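Local structure of GH5 (Bacteroidetes bacterium AC2a, 4YHE) at residues 100-105 and 140-145; 133-138 and 187-192; 162-167 and 214-219; 238-243 and 289-294. The protein probably hydrolyses the beta-glucan chains of cellulose as a family 5 endoglucanase built on a beta/alpha barrel. All coordinates share one frame; numbering follows the deposited sequence.

Contact 1: residues 100-105 and 140-145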
loop_
_atom_site.group_PDB
_atom_site.type_symbol
_atom_site.label_atom_id
_atom_site.label_comp_id
_atom_site.label_asym_id
_atom_site.label_seq_id
_atom_site.Cartn_x
_atom_site.Cartn_y
_atom_site.Cartn_z
ATOM N N ILE A 100 -4.963 7.619 3.048
ATOM C CA ILE A 100 -4.597 8.467 1.900
ATOM C C ILE A 100 -3.120 8.747 1.980
ATOM O O ILE A 100 -2.530 8.592 3.037
ATOM C CB ILE A 100 -5.381 9.787 1.860
ATOM C CG1 ILE A 100 -5.207 10.616 3.164
ATOM C CG2 ILE A 100 -6.851 9.472 1.628
ATOM C CD1 ILE A 100 -5.762 12.020 3.060
ATOM N N ASN A 101 -2.525 9.179 0.875
ATOM C CA ASN A 101 -1.078 9.315 0.797
ATOM C C ASN A 101 -0.629 10.353 -0.214
ATOM O O ASN A 101 -1.454 11.091 -0.790
ATOM C CB ASN A 101 -0.438 7.919 0.509
ATOM C CG ASN A 101 -0.588 7.463 -0.932
ATOM O OD1 ASN A 101 -1.231 8.120 -1.746
ATOM N ND2 ASN A 101 0.010 6.303 -1.250
ATOM N N ILE A 102 0.679 10.419 -0.402
ATOM C CA ILE A 102 1.296 11.029 -1.569
ATOM C C ILE A 102 1.840 9.861 -2.411
ATOM O O ILE A 102 2.689 9.073 -1.955
ATOM C CB ILE A 102 2.415 11.990 -1.151
ATOM C CG1 ILE A 102 1.831 13.162 -0.356
ATOM C CG2 ILE A 102 3.184 12.491 -2.349
ATOM C CD1 ILE A 102 2.856 14.230 -0.023
ATOM N N HIS A 103 1.339 9.720 -3.634
ATOM C CA HIS A 103 1.617 8.529 -4.414
ATOM C C HIS A 103 2.601 8.808 -5.576
ATOM O O HIS A 103 3.795 8.861 -5.325
ATOM C CB HIS A 103 0.317 7.899 -4.874
ATOM C CG HIS A 103 0.425 6.444 -5.179
ATOM N ND1 HIS A 103 0.341 5.468 -4.201
ATOM C CD2 HIS A 103 0.571 5.782 -6.356
ATOM C CE1 HIS A 103 0.465 4.281 -4.757
ATOM N NE2 HIS A 103 0.564 4.439 -6.065
ATOM N N HIS A 104 2.139 8.955 -6.820
ATOM C CA HIS A 104 3.092 8.971 -7.936
ATOM C C HIS A 104 3.920 10.243 -8.063
ATOM O O HIS A 104 4.809 10.309 -8.924
ATOM C CB HIS A 104 2.443 8.607 -9.268
ATOM C CG HIS A 104 2.136 7.148 -9.413
ATOM N ND1 HIS A 104 3.009 6.150 -9.021
ATOM C CD2 HIS A 104 1.041 6.518 -9.897
ATOM C CE1 HIS A 104 2.455 4.974 -9.262
ATOM N NE2 HIS A 104 1.256 5.174 -9.781
ATOM N N ASP A 105 3.673 11.223 -7.202
ATOM C CA ASP A 105 4.594 12.360 -7.034
ATOM C C ASP A 105 6.015 11.871 -6.908
ATOM O O ASP A 105 6.929 12.462 -7.503
ATOM C CB ASP A 105 4.219 13.196 -5.815
ATOM C CG ASP A 105 2.806 13.733 -5.913
ATOM O OD1 ASP A 105 1.867 12.939 -5.706
ATOM O OD2 ASP A 105 2.627 14.913 -6.262
ATOM N N THR A 140 6.267 19.479 3.600
ATOM C CA THR A 140 5.681 20.139 4.742
ATOM C C THR A 140 4.406 20.924 4.365
ATOM O O THR A 140 3.362 20.777 5.011
ATOM C CB THR A 140 6.712 21.063 5.439
ATOM O OG1 THR A 140 7.857 20.284 5.851
ATOM C CG2 THR A 140 6.103 21.738 6.626
ATOM N N MET A 141 4.480 21.750 3.324
ATOM C CA MET A 141 3.297 22.528 2.918
ATOM C C MET A 141 2.116 21.642 2.491
ATOM O O MET A 141 0.940 21.937 2.792
ATOM C CB MET A 141 3.685 23.484 1.784
ATOM C CG MET A 141 4.662 24.579 2.218
ATOM S SD MET A 141 4.028 25.616 3.570
ATOM C CE MET A 141 4.542 24.837 5.087
ATOM N N ILE A 142 2.429 20.538 1.810
ATOM C CA ILE A 142 1.400 19.646 1.354
ATOM C C ILE A 142 0.732 18.937 2.515
ATOM O O ILE A 142 -0.507 18.978 2.650
ATOM C CB ILE A 142 1.923 18.641 0.299
ATOM C CG1 ILE A 142 2.238 19.388 -0.993
ATOM C CG2 ILE A 142 0.877 17.552 0.053
ATOM C CD1 ILE A 142 2.831 18.509 -2.064
ATOM N N TRP A 143 1.521 18.311 3.376
ATOM C CA TRP A 143 0.948 17.614 4.511
ATOM C C TRP A 143 0.235 18.549 5.509
ATOM O O TRP A 143 -0.750 18.163 6.138
ATOM C CB TRP A 143 1.991 16.700 5.194
ATOM C CG TRP A 143 2.044 15.349 4.535
ATOM C CD1 TRP A 143 3.110 14.780 3.887
ATOM C CD2 TRP A 143 0.975 14.409 4.440
ATOM N NE1 TRP A 143 2.789 13.547 3.446
ATOM C CE2 TRP A 143 1.472 13.293 3.726
ATOM C CE3 TRP A 143 -0.359 14.408 4.861
ATOM C CZ2 TRP A 143 0.682 12.188 3.412
ATOM C CZ3 TRP A 143 -1.146 13.282 4.590
ATOM C CH2 TRP A 143 -0.619 12.182 3.861
ATOM N N LEU A 144 0.725 19.771 5.648
ATOM C CA LEU A 144 0.024 20.750 6.473
ATOM C C LEU A 144 -1.392 20.998 5.945
ATOM O O LEU A 144 -2.341 21.003 6.717
ATOM C CB LEU A 144 0.794 22.063 6.499
ATOM C CG LEU A 144 1.887 22.228 7.547
ATOM C CD1 LEU A 144 2.591 23.566 7.320
ATOM C CD2 LEU A 144 1.307 22.162 8.961
ATOM N N GLN A 145 -1.523 21.177 4.629
ATOM C CA GLN A 145 -2.829 21.447 4.011
ATOM C C GLN A 145 -3.758 20.270 4.140
ATOM O O GLN A 145 -4.944 20.429 4.487
ATOM C CB GLN A 145 -2.656 21.820 2.540
ATOM C CG GLN A 145 -2.047 23.189 2.341
ATOM C CD GLN A 145 -1.701 23.470 0.905
ATOM O OE1 GLN A 145 -2.577 23.813 0.100
ATOM N NE2 GLN A 145 -0.426 23.339 0.563
#
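I102 and W143 carry this contact, their side chains running antiparallel, alongside one another. With CG1 anti to its own carbonyl carbon (chi1 -64°) and the chain extended beyond it, I102 sends CD1 to 3.5 Å from W143 NE1. The same methyl lies 3.9 Å from I142 CG2, so the unbranched CG1-CD1 arm of the beta-branched isoleucine fills the angle between the indole and I142. The W143 ring reaches on toward the strand, where I100 O comes to its edge, 4.1 Å from W143 CH2, and the backbone at N101 CA closes in obliquely. Despite being packed among hydrocarbon, W143 NE1 is satisfied by a hydrogen bond to T161 O, which helps fix the turn of the ring. The side of the helix that carries M141, L144 and Q145 is looser and partly open to solvent, and none of these three touches 100-105. Q145 NE2 turns back to M141 O at 3.0 Å, meeting it from above the carbonyl plane, and also bonds Y74 O. Aliphatic and indole groups thus seal strand 97-101 and the loop after it against helix 129-149, the packing of strand on following helix that is typical of a beta/alpha (TIM) barrel.

Contact 2: residues 133-138 and 187-192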
loop_
_atom_site.group_PDB
_atom_site.type_symbol
_atom_site.label_atom_id
_atom_site.label_comp_id
_atom_site.label_asym_id
_atom_site.label_seq_id
_atom_site.Cartn_x
_atom_site.Cartn_y
_atom_site.Cartn_z
ATOM N N GLN A 133 16.333 20.168 0.824
ATOM C CA GLN A 133 15.635 21.223 1.561
ATOM C C GLN A 133 14.350 21.694 0.867
ATOM O O GLN A 133 13.346 21.906 1.535
ATOM C CB GLN A 133 16.565 22.442 1.792
ATOM C CG GLN A 133 17.440 22.338 3.045
ATOM C CD GLN A 133 18.710 23.210 3.022
ATOM O OE1 GLN A 133 18.877 24.116 2.187
ATOM N NE2 GLN A 133 19.618 22.926 3.952
ATOM N N LEU A 134 14.399 21.892 -0.447
ATOM C CA LEU A 134 13.219 22.318 -1.220
ATOM C C LEU A 134 12.114 21.266 -1.207
ATOM O O LEU A 134 10.930 21.594 -1.071
ATOM C CB LEU A 134 13.582 22.565 -2.690
ATOM C CG LEU A 134 14.348 23.824 -3.103
ATOM C CD1 LEU A 134 14.574 23.791 -4.612
ATOM C CD2 LEU A 134 13.591 25.077 -2.705
ATOM N N ILE A 135 12.516 20.009 -1.391
ATOM C CA ILE A 135 11.563 18.904 -1.455
ATOM C C ILE A 135 10.899 18.814 -0.079
ATOM O O ILE A 135 9.680 18.636 0.033
ATOM C CB ILE A 135 12.269 17.595 -1.880
ATOM C CG1 ILE A 135 12.585 17.660 -3.370
ATOM C CG2 ILE A 135 11.426 16.364 -1.545
ATOM C CD1 ILE A 135 13.603 16.654 -3.843
ATOM N N LYS A 136 11.691 18.994 0.974
ATOM C CA LYS A 136 11.154 18.935 2.323
ATOM C C LYS A 136 10.156 20.042 2.641
ATOM O O LYS A 136 9.181 19.825 3.383
ATOM C CB LYS A 136 12.282 18.943 3.346
ATOM C CG LYS A 136 12.973 17.610 3.519
ATOM C CD LYS A 136 14.213 17.786 4.402
ATOM C CE LYS A 136 15.059 16.547 4.444
ATOM N NZ LYS A 136 16.302 16.744 5.248
ATOM N N GLN A 137 10.412 21.234 2.105
ATOM C CA GLN A 137 9.492 22.375 2.267
ATOM C C GLN A 137 8.151 22.089 1.577
ATOM O O GLN A 137 7.091 22.368 2.150
ATOM C CB GLN A 137 10.105 23.660 1.679
ATOM C CG GLN A 137 11.225 24.258 2.517
ATOM C CD GLN A 137 11.975 25.416 1.839
ATOM O OE1 GLN A 137 12.112 25.477 0.623
ATOM N NE2 GLN A 137 12.495 26.323 2.651
ATOM N N GLU A 138 8.212 21.523 0.361
ATOM C CA GLU A 138 6.994 21.141 -0.394
ATOM C C GLU A 138 6.205 20.065 0.369
ATOM O O GLU A 138 4.986 20.193 0.553
ATOM C CB GLU A 138 7.333 20.736 -1.837
ATOM C CG GLU A 138 6.115 20.443 -2.708
ATOM C CD GLU A 138 6.357 20.477 -4.216
ATOM O OE1 GLU A 138 7.494 20.776 -4.708
ATOM O OE2 GLU A 138 5.357 20.225 -4.940
ATOM N N ASN A 187 14.566 8.520 5.358
ATOM C CA ASN A 187 14.279 8.685 6.769
ATOM C C ASN A 187 14.008 10.120 7.158
ATOM O O ASN A 187 13.065 10.378 7.867
ATOM C CB ASN A 187 15.360 8.060 7.641
ATOM C CG ASN A 187 15.271 6.543 7.677
ATOM O OD1 ASN A 187 14.186 5.946 7.644
ATOM N ND2 ASN A 187 16.403 5.915 7.737
ATOM N N GLU A 188 14.797 11.061 6.643
ATOM C CA GLU A 188 14.536 12.473 6.847
ATOM C C GLU A 188 13.164 12.926 6.288
ATOM O O GLU A 188 12.462 13.743 6.913
ATOM C CB GLU A 188 15.621 13.316 6.181
ATOM C CG GLU A 188 17.004 13.104 6.764
ATOM C CD GLU A 188 18.090 13.800 5.950
ATOM O OE1 GLU A 188 17.767 14.613 5.078
ATOM O OE2 GLU A 188 19.269 13.512 6.175
ATOM N N TRP A 189 12.819 12.440 5.099
ATOM C CA TRP A 189 11.539 12.790 4.488
ATOM C C TRP A 189 10.395 12.314 5.373
ATOM O O TRP A 189 9.439 13.037 5.589
ATOM C CB TRP A 189 11.405 12.174 3.114
ATOM C CG TRP A 189 12.242 12.860 2.030
ATOM C CD1 TRP A 189 13.146 13.874 2.186
ATOM C CD2 TRP A 189 12.252 12.516 0.647
ATOM N NE1 TRP A 189 13.686 14.211 0.972
ATOM C CE2 TRP A 189 13.177 13.383 0.007
ATOM C CE3 TRP A 189 11.577 11.555 -0.122
ATOM C CZ2 TRP A 189 13.416 13.334 -1.357
ATOM C CZ3 TRP A 189 11.842 11.477 -1.488
ATOM C CH2 TRP A 189 12.751 12.396 -2.100
ATOM N N ASN A 190 10.470 11.095 5.876
ATOM C CA ASN A 190 9.394 10.608 6.751
ATOM C C ASN A 190 9.294 11.455 8.018
ATOM O O ASN A 190 8.182 11.736 8.489
ATOM C CB ASN A 190 9.538 9.134 7.131
ATOM C CG ASN A 190 9.065 8.168 6.038
ATOM O OD1 ASN A 190 8.179 8.470 5.224
ATOM N ND2 ASN A 190 9.681 6.990 6.012
ATOM N N GLN A 191 10.437 11.877 8.573
ATOM C CA GLN A 191 10.408 12.737 9.769
ATOM C C GLN A 191 9.680 14.055 9.481
ATOM O O GLN A 191 8.816 14.482 10.249
ATOM C CB GLN A 191 11.824 13.021 10.271
ATOM C CG GLN A 191 11.907 13.791 11.581
ATOM C CD GLN A 191 11.342 13.015 12.734
ATOM O OE1 GLN A 191 11.897 11.998 13.132
ATOM N NE2 GLN A 191 10.235 13.481 13.280
ATOM N N VAL A 192 10.045 14.679 8.372
ATOM C CA VAL A 192 9.428 15.929 7.929
ATOM C C VAL A 192 7.903 15.787 7.711
ATOM O O VAL A 192 7.138 16.650 8.130
ATOM C CB VAL A 192 10.172 16.437 6.681
ATOM C CG1 VAL A 192 9.343 17.399 5.850
ATOM C CG2 VAL A 192 11.488 17.098 7.120
#
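E188 and K136 meet at one border of the interface between helices 129-149 and 181-199, whose segments here run at 30° to each other with their axes 10.0 Å apart. E188, extended beyond CG, offers OE1 to K136 NZ in a short salt bridge of 2.6 Å, approached from above the carboxylate plane (39° out of it). N132 ND2 also bonds this oxygen, so two donors hold the end of the glutamate. Lysine suits the facing position because its long chain, extended beyond CG, spans the gap with methylenes before presenting its charge on the partly exposed side of the interface. One residue on, W189 turns its indole into the buried side of the interface. I135 CG2 packs 3.6 Å from W189 CZ2, while K136 CE lies at the edge of the ring, in its plane, 4.0 Å from W189 CD1. The buried indole N-H, at W189 NE1, is satisfied by N132 OD1; the N132 side chain therefore links tryptophan and glutamate. A turn later, V192 is compact enough to sit close to the opposing backbone: its CG1 comes 3.5 Å from K136 O. Its other branch, CG2, lies 3.9 Å from K136 CD, the two side chains crossing at about a right angle. Around this pair, helix 122-127 adds A125 against both I135 and W189, and N190 reaches inward to T161 and P212, at the ends of strands 157-160 and 209-212, which places the two helices side by side on the outside of the barrel.

Contact 3: residues 162-167 and 214-219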
loop_
_atom_site.group_PDB
_atom_site.type_symbol
_atom_site.label_atom_id
_atom_site.label_comp_id
_atom_site.label_asym_id
_atom_site.label_seq_id
_atom_site.Cartn_x
_atom_site.Cartn_y
_atom_site.Cartn_z
ATOM N N LEU A 162 4.259 8.724 2.261
ATOM C CA LEU A 162 4.862 8.593 0.944
ATOM C C LEU A 162 4.521 7.200 0.438
ATOM O O LEU A 162 4.050 6.361 1.205
ATOM C CB LEU A 162 6.381 8.681 1.042
ATOM C CG LEU A 162 6.942 9.900 1.758
ATOM C CD1 LEU A 162 8.427 9.723 2.010
ATOM C CD2 LEU A 162 6.716 11.100 0.866
ATOM N N ASN A 163 4.783 6.961 -0.835
ATOM C CA ASN A 163 4.560 5.670 -1.450
ATOM C C ASN A 163 5.846 4.830 -1.622
ATOM O O ASN A 163 6.351 4.255 -0.637
ATOM C CB ASN A 163 3.785 5.839 -2.749
ATOM C CG ASN A 163 3.361 4.519 -3.348
ATOM O OD1 ASN A 163 2.908 3.610 -2.620
ATOM N ND2 ASN A 163 3.558 4.369 -4.667
ATOM N N GLU A 164 6.369 4.734 -2.844
ATOM C CA GLU A 164 7.478 3.841 -3.132
ATOM C C GLU A 164 8.654 4.707 -3.539
ATOM O O GLU A 164 8.754 5.116 -4.691
ATOM C CB GLU A 164 7.110 2.862 -4.242
ATOM C CG GLU A 164 6.069 1.807 -3.822
ATOM C CD GLU A 164 5.841 0.751 -4.887
ATOM O OE1 GLU A 164 6.222 0.998 -6.059
ATOM O OE2 GLU A 164 5.262 -0.318 -4.562
ATOM N N ILE A 165 9.529 4.994 -2.595
ATOM C CA ILE A 165 10.614 5.953 -2.858
ATOM C C ILE A 165 11.859 5.160 -3.225
ATOM O O ILE A 165 12.203 4.160 -2.568
ATOM C CB ILE A 165 10.810 6.877 -1.636
ATOM C CG1 ILE A 165 9.527 7.674 -1.370
ATOM C CG2 ILE A 165 12.025 7.782 -1.802
ATOM C CD1 ILE A 165 9.068 8.535 -2.530
ATOM N N GLN A 166 12.514 5.572 -4.302
ATOM C CA GLN A 166 13.611 4.796 -4.875
ATOM C C GLN A 166 14.370 5.606 -5.903
ATOM O O GLN A 166 14.010 6.741 -6.191
ATOM C CB GLN A 166 13.088 3.558 -5.570
ATOM C CG GLN A 166 12.106 3.842 -6.689
ATOM C CD GLN A 166 12.056 2.729 -7.704
ATOM O OE1 GLN A 166 13.095 2.191 -8.104
ATOM N NE2 GLN A 166 10.852 2.391 -8.157
ATOM N N ASP A 167 15.385 4.994 -6.488
ATOM C CA ASP A 167 16.164 5.668 -7.521
ATOM C C ASP A 167 15.915 5.109 -8.933
ATOM O O ASP A 167 16.591 5.519 -9.868
ATOM C CB ASP A 167 17.655 5.635 -7.154
ATOM C CG ASP A 167 18.261 4.259 -7.222
ATOM O OD1 ASP A 167 17.576 3.299 -7.635
ATOM O OD2 ASP A 167 19.463 4.147 -6.839
ATOM N N TYR A 214 12.498 1.781 1.951
ATOM C CA TYR A 214 12.947 1.976 0.585
ATOM C C TYR A 214 12.134 1.133 -0.398
ATOM O O TYR A 214 12.049 -0.091 -0.248
ATOM C CB TYR A 214 14.423 1.600 0.448
ATOM C CG TYR A 214 15.025 2.096 -0.845
ATOM C CD1 TYR A 214 15.610 3.347 -0.926
ATOM C CD2 TYR A 214 15.003 1.310 -1.982
ATOM C CE1 TYR A 214 16.180 3.797 -2.103
ATOM C CE2 TYR A 214 15.541 1.754 -3.161
ATOM C CZ TYR A 214 16.138 2.990 -3.217
ATOM O OH TYR A 214 16.670 3.377 -4.424
ATOM N N VAL A 215 11.539 1.813 -1.382
ATOM C CA VAL A 215 10.644 1.213 -2.398
ATOM C C VAL A 215 9.590 0.244 -1.816
ATOM O O VAL A 215 9.114 -0.614 -2.504
ATOM C CB VAL A 215 11.432 0.600 -3.606
ATOM C CG1 VAL A 215 12.049 -0.755 -3.342
ATOM C CG2 VAL A 215 10.554 0.559 -4.852
ATOM N N CYS A 216 9.194 0.463 -0.568
ATOM C CA CYS A 216 8.236 -0.423 0.165
ATOM C C CYS A 216 8.655 -1.894 0.274
ATOM O O CYS A 216 7.815 -2.801 0.464
ATOM C CB CYS A 216 6.823 -0.295 -0.432
ATOM S SG CYS A 216 6.035 1.284 -0.042
ATOM N N ASN A 217 9.964 -2.142 0.168
ATOM C CA ASN A 217 10.514 -3.451 0.187
ATOM C C ASN A 217 10.649 -3.847 1.650
ATOM O O ASN A 217 11.361 -3.182 2.409
ATOM C CB ASN A 217 11.909 -3.463 -0.490
ATOM C CG ASN A 217 12.585 -4.810 -0.416
ATOM O OD1 ASN A 217 13.223 -5.171 0.579
ATOM N ND2 ASN A 217 12.481 -5.557 -1.489
ATOM N N PRO A 218 9.951 -4.928 2.057
ATOM C CA PRO A 218 10.008 -5.319 3.472
ATOM C C PRO A 218 11.414 -5.468 4.066
ATOM O O PRO A 218 11.695 -4.948 5.149
ATOM C CB PRO A 218 9.247 -6.647 3.498
ATOM C CG PRO A 218 8.311 -6.573 2.355
ATOM C CD PRO A 218 9.052 -5.799 1.278
ATOM N N ASP A 219 12.303 -6.183 3.397
ATOM C CA ASP A 219 13.636 -6.348 3.958
ATOM C C ASP A 219 14.433 -5.059 4.056
ATOM O O ASP A 219 15.081 -4.832 5.084
ATOM C CB ASP A 219 14.389 -7.448 3.242
ATOM C CG ASP A 219 13.803 -8.826 3.564
ATOM O OD1 ASP A 219 13.188 -8.984 4.656
ATOM O OD2 ASP A 219 13.922 -9.719 2.740
#
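Two loops that follow neighbouring barrel strands, 157-160 and 209-212, meet here, E164 and I165 of the first lying against V215 and C216 of the second. The main tie is a backbone hydrogen bond from V215 N to I165 O at 2.7 Å, bent to 144° at the hydrogen. That carbonyl oxygen also stands 3.8 Å above the plane of the Y214 ring, over its centre. V215 and C216 both adopt left-handed helical backbone angles, and N217 N closes the turn onto Y214 O. The turn brings C216 SG within 3.0 Å of N163 O, with E164 CG packed beside the sulfur at 3.8 Å. N163-E164 is the Asn-Glu pair at the end of the fourth strand, the position at which cellulases of family 5 carry the acid/base glutamate; a similar role is probable here. R59 holds N163 OD1, and H241 ND1 bonds E164 OE2. Farther along, the Y214 side chain, with CG anti to its backbone N (chi1 -166°), runs alongside the first loop, its CZ 3.5 Å from Q166 CA. Its hydroxyl accepts a weak hydrogen bond from D167 N at 2.9 Å, and also pairs with Q182 OE1, which suits a tyrosine: an apolar ring for packing and a polar tip for the loop. Beside it V215 CG2 packs 3.8 Å from Q166 NE2, and Q166 OE1 turns to W170 N.

Contact 4: residues 238-243 and 289-294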
loop_
_atom_site.group_PDB
_atom_site.type_symbol
_atom_site.label_atom_id
_atom_site.label_comp_id
_atom_site.label_asym_id
_atom_site.label_seq_id
_atom_site.Cartn_x
_atom_site.Cartn_y
_atom_site.Cartn_z
ATOM N N VAL A 238 4.165 0.801 10.179
ATOM C CA VAL A 238 5.131 0.547 9.107
ATOM C C VAL A 238 4.331 0.041 7.933
ATOM O O VAL A 238 3.576 -0.901 8.050
ATOM C CB VAL A 238 6.221 -0.463 9.501
ATOM C CG1 VAL A 238 7.117 -0.783 8.300
ATOM C CG2 VAL A 238 7.074 0.092 10.642
ATOM N N ALA A 239 4.469 0.734 6.815
ATOM C CA ALA A 239 3.834 0.350 5.553
ATOM C C ALA A 239 4.831 -0.409 4.713
ATOM O O ALA A 239 5.954 0.066 4.506
ATOM C CB ALA A 239 3.411 1.593 4.798
ATOM N N VAL A 240 4.392 -1.521 4.140
ATOM C CA VAL A 240 5.198 -2.281 3.183
ATOM C C VAL A 240 4.332 -2.733 2.000
ATOM O O VAL A 240 3.080 -2.754 2.087
ATOM C CB VAL A 240 5.876 -3.509 3.854
ATOM C CG1 VAL A 240 7.000 -3.098 4.788
ATOM C CG2 VAL A 240 4.884 -4.335 4.652
ATOM N N HIS A 241 4.993 -3.115 0.901
ATOM C CA HIS A 241 4.289 -3.683 -0.245
ATOM C C HIS A 241 4.884 -5.043 -0.562
ATOM O O HIS A 241 6.089 -5.251 -0.416
ATOM C CB HIS A 241 4.383 -2.811 -1.504
ATOM C CG HIS A 241 3.738 -1.472 -1.372
ATOM N ND1 HIS A 241 3.815 -0.521 -2.360
ATOM C CD2 HIS A 241 3.061 -0.900 -0.355
ATOM C CE1 HIS A 241 3.182 0.568 -1.970
ATOM N NE2 HIS A 241 2.715 0.364 -0.751
ATOM N N SER A 242 4.032 -5.976 -0.985
ATOM C CA SER A 242 4.534 -7.232 -1.567
ATOM C C SER A 242 3.747 -7.783 -2.733
ATOM O O SER A 242 2.537 -8.070 -2.635
ATOM C CB SER A 242 4.690 -8.334 -0.508
ATOM O OG SER A 242 5.193 -9.517 -1.113
ATOM N N TYR A 243 4.472 -7.949 -3.838
ATOM C CA TYR A 243 4.027 -8.725 -5.004
ATOM C C TYR A 243 4.972 -9.943 -5.223
ATOM O O TYR A 243 5.276 -10.350 -6.357
ATOM C CB TYR A 243 3.965 -7.839 -6.229
ATOM C CG TYR A 243 3.059 -6.651 -6.081
ATOM C CD1 TYR A 243 1.717 -6.736 -6.415
ATOM C CD2 TYR A 243 3.539 -5.430 -5.593
ATOM C CE1 TYR A 243 0.864 -5.643 -6.299
ATOM C CE2 TYR A 243 2.695 -4.331 -5.474
ATOM C CZ TYR A 243 1.358 -4.455 -5.804
ATOM O OH TYR A 243 0.519 -3.390 -5.731
ATOM N N VAL A 289 4.746 -2.441 17.426
ATOM C CA VAL A 289 4.691 -1.509 16.284
ATOM C C VAL A 289 3.879 -2.170 15.177
ATOM O O VAL A 289 4.276 -3.190 14.664
ATOM C CB VAL A 289 6.102 -1.118 15.743
ATOM C CG1 VAL A 289 5.975 -0.300 14.462
ATOM C CG2 VAL A 289 6.890 -0.334 16.788
ATOM N N PRO A 290 2.718 -1.593 14.798
ATOM C CA PRO A 290 1.946 -2.252 13.731
ATOM C C PRO A 290 2.589 -2.175 12.360
ATOM O O PRO A 290 3.339 -1.232 12.049
ATOM C CB PRO A 290 0.600 -1.510 13.711
ATOM C CG PRO A 290 0.805 -0.310 14.583
ATOM C CD PRO A 290 2.106 -0.360 15.280
ATOM N N VAL A 291 2.256 -3.178 11.556
ATOM C CA VAL A 291 2.704 -3.286 10.172
ATOM C C VAL A 291 1.486 -3.581 9.312
ATOM O O VAL A 291 0.651 -4.374 9.670
ATOM C CB VAL A 291 3.691 -4.460 9.959
ATOM C CG1 VAL A 291 4.163 -4.519 8.515
ATOM C CG2 VAL A 291 4.857 -4.355 10.908
ATOM N N TYR A 292 1.405 -2.931 8.155
ATOM C CA TYR A 292 0.369 -3.227 7.195
ATOM C C TYR A 292 0.995 -3.250 5.817
ATOM O O TYR A 292 1.938 -2.502 5.535
ATOM C CB TYR A 292 -0.806 -2.249 7.259
ATOM C CG TYR A 292 -0.500 -0.841 6.756
ATOM C CD1 TYR A 292 0.107 0.097 7.584
ATOM C CD2 TYR A 292 -0.832 -0.456 5.458
ATOM C CE1 TYR A 292 0.381 1.385 7.136
ATOM C CE2 TYR A 292 -0.552 0.832 4.993
ATOM C CZ TYR A 292 0.039 1.750 5.832
ATOM O OH TYR A 292 0.293 3.002 5.415
ATOM N N PHE A 293 0.464 -4.138 5.001
ATOM C CA PHE A 293 0.716 -4.145 3.578
ATOM C C PHE A 293 -0.209 -3.112 2.925
ATOM O O PHE A 293 -1.392 -3.357 2.728
ATOM C CB PHE A 293 0.608 -5.556 2.980
ATOM C CG PHE A 293 1.791 -6.431 3.307
ATOM C CD1 PHE A 293 1.803 -7.189 4.471
ATOM C CD2 PHE A 293 2.916 -6.462 2.474
ATOM C CE1 PHE A 293 2.902 -7.974 4.791
ATOM C CE2 PHE A 293 4.042 -7.206 2.806
ATOM C CZ PHE A 293 4.038 -7.973 3.981
ATOM N N GLY A 294 0.368 -1.956 2.568
ATOM C CA GLY A 294 -0.327 -0.954 1.778
ATOM C C GLY A 294 -0.807 -1.494 0.443
ATOM O O GLY A 294 -1.829 -1.060 -0.071
#
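V238, A239 and V240 pair in parallel with V291, Y292 and F293, joining the sixth and seventh strands of the beta/alpha barrel. Alternate amides and carbonyls do the holding: V238 N bonds P290 O at 2.9 Å, V238 O accepts from Y292 N nearly in line with its C=O bond, and V240 N reaches Y292 O at 3.0 Å. On the helix-facing side, V240 CG2 sits over the F293 ring in a CH-pi contact, 3.6 Å from its centroid. The V240 torsion (chi1 -72°) sets CG2 between the backbone N and the carbonyl carbon, turning it onto the ring. S242 CB packs against F293 CE2. Toward the barrel interior the small A239 lets the Y292 ring lie close against its CA and CB, and the ring face receives A239 CA at 4.1 Å from the centroid. In the next shell, L277 and L280 of helix 270-285 cover F293, Y284 covers V238 and V291, and E160 OE1 bonds Y292 OH. Past F293, glycine suits position 294 because it has no beta carbon to crowd H241, whose CD2 lies 4.0 Å from G294 C. G294 N gives V240 O only a weak hydrogen bond, 2.9 Å long and bent to 126° at the hydrogen.

Following the chain from the N terminus, contact 1 closes the first of the four loops, bringing helix 129-149 back to the end of strand 97-101. Contact 2 opens on that same helix before contact 1 has closed, so the two cross, and it ties the helix to 181-199; T140 and V192 touch where they join. Contact 3 opens inside the span of contact 2 and closes beyond it, a second crossing, binding the loops after strands 157-160 and 209-212. Contact 4 follows in series, pairing neighbouring barrel strands 236-242 and 291-296. H241 of contact 4 meets E164 and C216 of contact 3, while N163 also touches H103 of contact 1.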